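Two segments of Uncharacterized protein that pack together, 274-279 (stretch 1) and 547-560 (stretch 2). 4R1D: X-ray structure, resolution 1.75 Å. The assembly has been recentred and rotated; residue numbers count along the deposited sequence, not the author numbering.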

ATOM      1  N   VAL A 274      -5.905  10.443  22.073  1.00 16.61           N
ATOM      2  CA  VAL A 274      -5.605  11.507  21.116  1.00 16.42           C
ATOM      3  C   VAL A 274      -6.178  12.845  21.580  1.00 14.43           C
ATOM      4  O   VAL A 274      -7.388  12.992  21.774  1.00 17.20           O
ATOM      5  N   LEU A 275      -5.288  13.817  21.761  1.00 16.68           N
ATOM      6  CA  LEU A 275      -5.664  15.127  22.293  1.00 16.75           C
ATOM      7  C   LEU A 275      -6.274  16.006  21.210  1.00 14.67           C
ATOM      8  O   LEU A 275      -7.158  16.833  21.478  1.00 17.47           O
ATOM      9  N   GLY A 276      -5.793  15.830  19.988  1.00 15.36           N
ATOM     10  CA  GLY A 276      -6.245  16.627  18.863  1.00 11.71           C
ATOM     11  C   GLY A 276      -5.616  16.115  17.580  1.00 16.15           C
ATOM     12  O   GLY A 276      -4.722  15.269  17.605  1.00 15.94           O
ATOM     13  N   VAL A 277      -6.077  16.632  16.449  1.00 15.89           N
ATOM     14  CA  VAL A 277      -5.636  16.103  15.166  1.00 15.89           C
ATOM     15  C   VAL A 277      -5.380  17.211  14.161  1.00 14.49           C
ATOM     16  O   VAL A 277      -6.204  18.111  13.982  1.00 14.07           O
ATOM     17  N   VAL A 278      -4.215  17.131  13.523  1.00 15.81           N
ATOM     18  CA  VAL A 278      -3.887  17.909  12.347  1.00 13.23           C
ATOM     19  C   VAL A 278      -4.031  17.014  11.117  1.00 13.23           C
ATOM     20  O   VAL A 278      -3.457  15.927  11.064  1.00 13.74           O
ATOM     21  N   HIS A 279      -4.824  17.463  10.151  1.00 13.72           N
ATOM     22  CA  HIS A 279      -4.940  16.803   8.852  1.00 14.72           C
ATOM     23  C   HIS A 279      -4.371  17.689   7.752  1.00 15.39           C
ATOM     24  O   HIS A 279      -4.743  18.869   7.634  1.00 11.25           O
ATOM     25  N   ALA A 547       0.540  25.397   9.134  1.00 12.08           N
ATOM     26  CA  ALA A 547      -0.726  24.889   9.645  1.00 13.04           C
ATOM     27  C   ALA A 547      -0.569  23.702  10.607  1.00 13.68           C
ATOM     28  O   ALA A 547      -1.354  23.551  11.538  1.00 13.90           O
ATOM     29  N   ALA A 548       0.429  22.859  10.364  1.00 13.19           N
ATOM     30  CA  ALA A 548       0.711  21.741  11.262  1.00 14.14           C
ATOM     31  C   ALA A 548       1.222  22.227  12.621  1.00 12.48           C
ATOM     32  O   ALA A 548       0.714  21.829  13.670  1.00 13.55           O
ATOM     33  N   LEU A 549       2.231  23.089  12.604  1.00 15.72           N
ATOM     34  CA  LEU A 549       2.783  23.581  13.859  1.00 14.85           C
ATOM     35  C   LEU A 549       1.755  24.407  14.629  1.00 16.77           C
ATOM     36  O   LEU A 549       1.653  24.308  15.849  1.00 13.60           O
ATOM     37  N   TYR A 550       0.987  25.218  13.907  1.00 14.27           N
ATOM     38  CA  TYR A 550      -0.099  25.977  14.514  1.00 13.30           C
ATOM     39  C   TYR A 550      -1.084  25.039  15.215  1.00 16.62           C
ATOM     40  O   TYR A 550      -1.458  25.264  16.364  1.00 14.13           O
ATOM     41  N   GLY A 551      -1.506  23.981  14.524  1.00 16.59           N
ATOM     42  CA  GLY A 551      -2.400  23.012  15.126  1.00 14.59           C
ATOM     43  C   GLY A 551      -1.827  22.405  16.405  1.00 15.00           C
ATOM     44  O   GLY A 551      -2.512  22.285  17.422  1.00 13.35           O
ATOM     45  N   VAL A 552      -0.554  22.033  16.363  1.00 16.36           N
ATOM     46  CA  VAL A 552       0.064  21.390  17.522  1.00 16.83           C
ATOM     47  C   VAL A 552       0.068  22.320  18.732  1.00 15.53           C
ATOM     48  O   VAL A 552      -0.267  21.903  19.854  1.00 14.42           O
ATOM     49  N   ILE A 553       0.435  23.577  18.501  1.00 14.41           N
ATOM     50  CA  ILE A 553       0.428  24.563  19.577  1.00 15.41           C
ATOM     51  C   ILE A 553      -0.971  24.760  20.175  1.00 14.97           C
ATOM     52  O   ILE A 553      -1.145  24.746  21.402  1.00 14.46           O
ATOM     53  N   LYS A 554      -1.971  24.939  19.320  1.00 15.73           N
ATOM     54  CA  LYS A 554      -3.333  25.105  19.803  1.00 17.78           C
ATOM     55  C   LYS A 554      -3.847  23.882  20.576  1.00 18.19           C
ATOM     56  O   LYS A 554      -4.390  24.017  21.676  1.00 16.23           O
ATOM     57  N   ILE A 555      -3.649  22.687  20.016  1.00 15.39           N
ATOM     58  CA  ILE A 555      -4.109  21.463  20.662  1.00 16.84           C
ATOM     59  C   ILE A 555      -3.458  21.276  22.035  1.00 15.74           C
ATOM     60  O   ILE A 555      -4.098  20.829  22.982  1.00 15.89           O
ATOM     61  N   THR A 556      -2.178  21.608  22.119  1.00 15.46           N
ATOM     62  CA  THR A 556      -1.395  21.502  23.352  1.00 15.39           C
ATOM     63  C   THR A 556      -1.982  22.300  24.531  1.00 15.83           C
ATOM     64  O   THR A 556      -1.804  21.928  25.699  1.00 16.40           O
ATOM     65  N   GLN A 557      -2.690  23.380  24.233  1.00 16.30           N
ATOM     66  CA  GLN A 557      -3.314  24.179  25.289  1.00 17.75           C
ATOM     67  C   GLN A 557      -4.289  23.334  26.120  1.00 20.35           C
ATOM     68  O   GLN A 557      -4.589  23.655  27.272  1.00 22.13           O
ATOM     69  N   LEU A 558      -4.758  22.235  25.531  1.00 19.50           N
ATOM     70  CA  LEU A 558      -5.683  21.318  26.201  1.00 18.53           C
ATOM     71  C   LEU A 558      -4.996  20.292  27.103  1.00 22.08           C
ATOM     72  O   LEU A 558      -5.657  19.605  27.880  1.00 24.17           O
ATOM     73  N   ALA A 559      -3.679  20.180  26.999  1.00 22.49           N
ATOM     74  CA  ALA A 559      -2.960  19.153  27.741  1.00 23.10           C
ATOM     75  C   ALA A 559      -3.018  19.477  29.224  1.00 33.55           C
ATOM     76  O   ALA A 559      -2.896  20.634  29.609  1.00 27.36           O
ATOM     77  N   ASP A 560      -3.218  18.460  30.056  1.00 37.98           N
ATOM     78  CA  ASP A 560      -3.238  18.673  31.498  1.00 48.13           C
ATOM     79  C   ASP A 560      -1.814  18.750  32.025  1.00 47.35           C
ATOM     80  O   ASP A 560      -0.894  18.210  31.411  1.00 49.11           O
TER

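A helix laid against a strand is commonly held by apolar side chains alone, and close approach is easiest where one partner offers glycine. The pairing of strand 274-279 with the helix that runs through 547-555 illustrates both points. The two run nearly antiparallel, at 159°, with axes 8.1 Å apart at closest approach, and no hydrogen bond crosses between them.

Three larger side chains carry most of the apolar contact. L275, V278 and I555 all direct their CA-to-CB bonds toward the opposing stretch. L275 (chi1 t, chi2 p) sets its CG 3.6 Å from CG2 of I555, which is itself m, t. Its methyls also reach L558 and A559: L275 CD1 lies 3.9 Å from L558 CB, and L275 CD2 the same distance from A559 CB. L558 (m, t) also points toward the strand, but remains exposed. Further along, V278 (t) places CG1 4.1 Å from A548 CB and CG2 4.3 Å from I555 CD1, so that I555 touches both strand residues. V277, by contrast, points away.

The glycines allow side chains to meet backbone. G276 and I555 have CA atoms 5.6 Å apart, and I555 CG2 sits 3.6 Å from G276 N; an ideal CB on G276 would fall only 2.5 Å from that methyl. The arrangement is mirrored at G551, whose CA lies 3.9 Å from V278 CG2 and whose ideal CB would come within 2.5 Å of it. I555 CD1 also approaches V277 N, at 3.5 Å.

No polar side chain bridges the two stretches: T556 bonds within its own, and H279, Y550 and K554 find partners elsewhere in the structure. T556 (m) turns its CA-to-CB bond away from the strand, and its OG1 donates to V552 O at 2.6 Å. A type I turn from T556 to A559 then carries L558 and A559 to L275.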

ATOM      1  CB  VAL A 274      -6.071  11.147  19.673  1.00 16.33           C
ATOM      2  CG1 VAL A 274      -5.937  12.349  18.740  1.00 14.93           C
ATOM      3  CG2 VAL A 274      -5.273   9.940  19.140  1.00 14.35           C
ATOM      4  CB  LEU A 275      -4.435  15.828  22.879  1.00 16.32           C
ATOM      5  CG  LEU A 275      -4.661  17.108  23.682  1.00 19.29           C
ATOM      6  CD1 LEU A 275      -5.558  16.809  24.881  1.00 20.44           C
ATOM      7  CD2 LEU A 275      -3.323  17.667  24.132  1.00 21.19           C
ATOM      8  CB  VAL A 277      -6.706  15.177  14.590  1.00 13.02           C
ATOM      9  CG1 VAL A 277      -6.282  14.649  13.226  1.00 13.78           C
ATOM     10  CG2 VAL A 277      -6.982  14.013  15.570  1.00 15.81           C
ATOM     11  CB  VAL A 278      -2.443  18.416  12.447  1.00 13.88           C
ATOM     12  CG1 VAL A 278      -1.911  18.893  11.072  1.00 14.19           C
ATOM     13  CG2 VAL A 278      -2.353  19.509  13.510  1.00 13.39           C
ATOM     14  CB  HIS A 279      -6.408  16.571   8.471  1.00 13.65           C
ATOM     15  CG  HIS A 279      -7.141  15.575   9.316  1.00 13.61           C
ATOM     16  ND1 HIS A 279      -6.637  14.329   9.625  1.00 14.96           N
ATOM     17  CD2 HIS A 279      -8.396  15.613   9.826  1.00 14.50           C
ATOM     18  CE1 HIS A 279      -7.533  13.662  10.338  1.00 12.91           C
ATOM     19  NE2 HIS A 279      -8.608  14.418  10.471  1.00 14.94           N
ATOM     20  CB  ALA A 547      -1.678  24.533   8.489  1.00 14.13           C
ATOM     21  CB  ALA A 548       1.714  20.790  10.632  1.00 14.89           C
ATOM     22  CB  LEU A 549       4.060  24.376  13.600  1.00 12.47           C
ATOM     23  CG  LEU A 549       5.226  23.485  13.155  1.00 14.32           C
ATOM     24  CD1 LEU A 549       6.284  24.321  12.501  1.00 15.78           C
ATOM     25  CD2 LEU A 549       5.782  22.703  14.361  1.00 14.80           C
ATOM     26  CB  TYR A 550      -0.832  26.795  13.441  1.00 15.01           C
ATOM     27  CG  TYR A 550      -2.068  27.480  13.937  1.00 14.77           C
ATOM     28  CD1 TYR A 550      -2.004  28.757  14.486  1.00 19.17           C
ATOM     29  CD2 TYR A 550      -3.315  26.867  13.840  1.00 16.49           C
ATOM     30  CE1 TYR A 550      -3.151  29.404  14.937  1.00 16.03           C
ATOM     31  CE2 TYR A 550      -4.470  27.509  14.295  1.00 17.92           C
ATOM     32  CZ  TYR A 550      -4.374  28.772  14.839  1.00 15.06           C
ATOM     33  OH  TYR A 550      -5.504  29.398  15.294  1.00 17.60           O
ATOM     34  CB  VAL A 552       1.476  20.911  17.200  1.00 15.33           C
ATOM     35  CG1 VAL A 552       2.223  20.496  18.480  1.00 14.10           C
ATOM     36  CG2 VAL A 552       1.403  19.752  16.204  1.00 12.44           C
ATOM     37  CB  ILE A 553       0.985  25.916  19.130  1.00 14.35           C
ATOM     38  CG1 ILE A 553       2.472  25.787  18.766  1.00 17.23           C
ATOM     39  CG2 ILE A 553       0.762  26.961  20.248  1.00 14.58           C
ATOM     40  CD1 ILE A 553       3.349  25.230  19.913  1.00 14.16           C
ATOM     41  CB  LYS A 554      -4.274  25.483  18.663  1.00 16.13           C
ATOM     42  CG  LYS A 554      -4.036  26.902  18.107  1.00 17.83           C
ATOM     43  CD  LYS A 554      -4.301  27.978  19.170  1.00 17.52           C
ATOM     44  CE  LYS A 554      -4.151  29.390  18.596  1.00 18.78           C
ATOM     45  NZ  LYS A 554      -4.694  30.458  19.516  1.00 17.33           N
ATOM     46  CB  ILE A 555      -3.838  20.227  19.770  1.00 17.67           C
ATOM     47  CG1 ILE A 555      -4.729  20.301  18.523  1.00 13.84           C
ATOM     48  CG2 ILE A 555      -4.059  18.908  20.579  1.00 15.82           C
ATOM     49  CD1 ILE A 555      -4.261  19.453  17.319  1.00 16.63           C
ATOM     50  CB  THR A 556       0.070  21.931  23.075  1.00 17.59           C
ATOM     51  OG1 THR A 556       0.653  21.027  22.124  1.00 18.05           O
ATOM     52  CG2 THR A 556       0.904  21.921  24.335  1.00 15.12           C
ATOM     53  CB  GLN A 557      -4.004  25.408  24.698  1.00 19.10           C
ATOM     54  CG  GLN A 557      -3.105  26.253  23.787  1.00 18.58           C
ATOM     55  CD  GLN A 557      -1.745  26.568  24.407  1.00 18.03           C
ATOM     56  OE1 GLN A 557      -0.691  26.316  23.805  1.00 19.64           O
ATOM     57  NE2 GLN A 557      -1.762  27.138  25.605  1.00 16.07           N
ATOM     58  CB  LEU A 558      -6.546  20.591  25.166  1.00 19.35           C
ATOM     59  CG  LEU A 558      -7.398  21.539  24.323  1.00 23.81           C
ATOM     60  CD1 LEU A 558      -8.097  20.781  23.208  1.00 24.76           C
ATOM     61  CD2 LEU A 558      -8.412  22.266  25.207  1.00 26.29           C
ATOM     62  CB  ALA A 559      -1.517  19.073  27.271  1.00 24.46           C
ATOM     63  CB  ASP A 560      -4.004  17.550  32.199  1.00 57.01           C
ATOM     64  CG  ASP A 560      -5.506  17.725  32.107  1.00 60.40           C
ATOM     65  OD1 ASP A 560      -5.991  18.850  32.353  1.00 64.99           O
ATOM     66  OD2 ASP A 560      -6.204  16.739  31.787  1.00 64.04           O
TER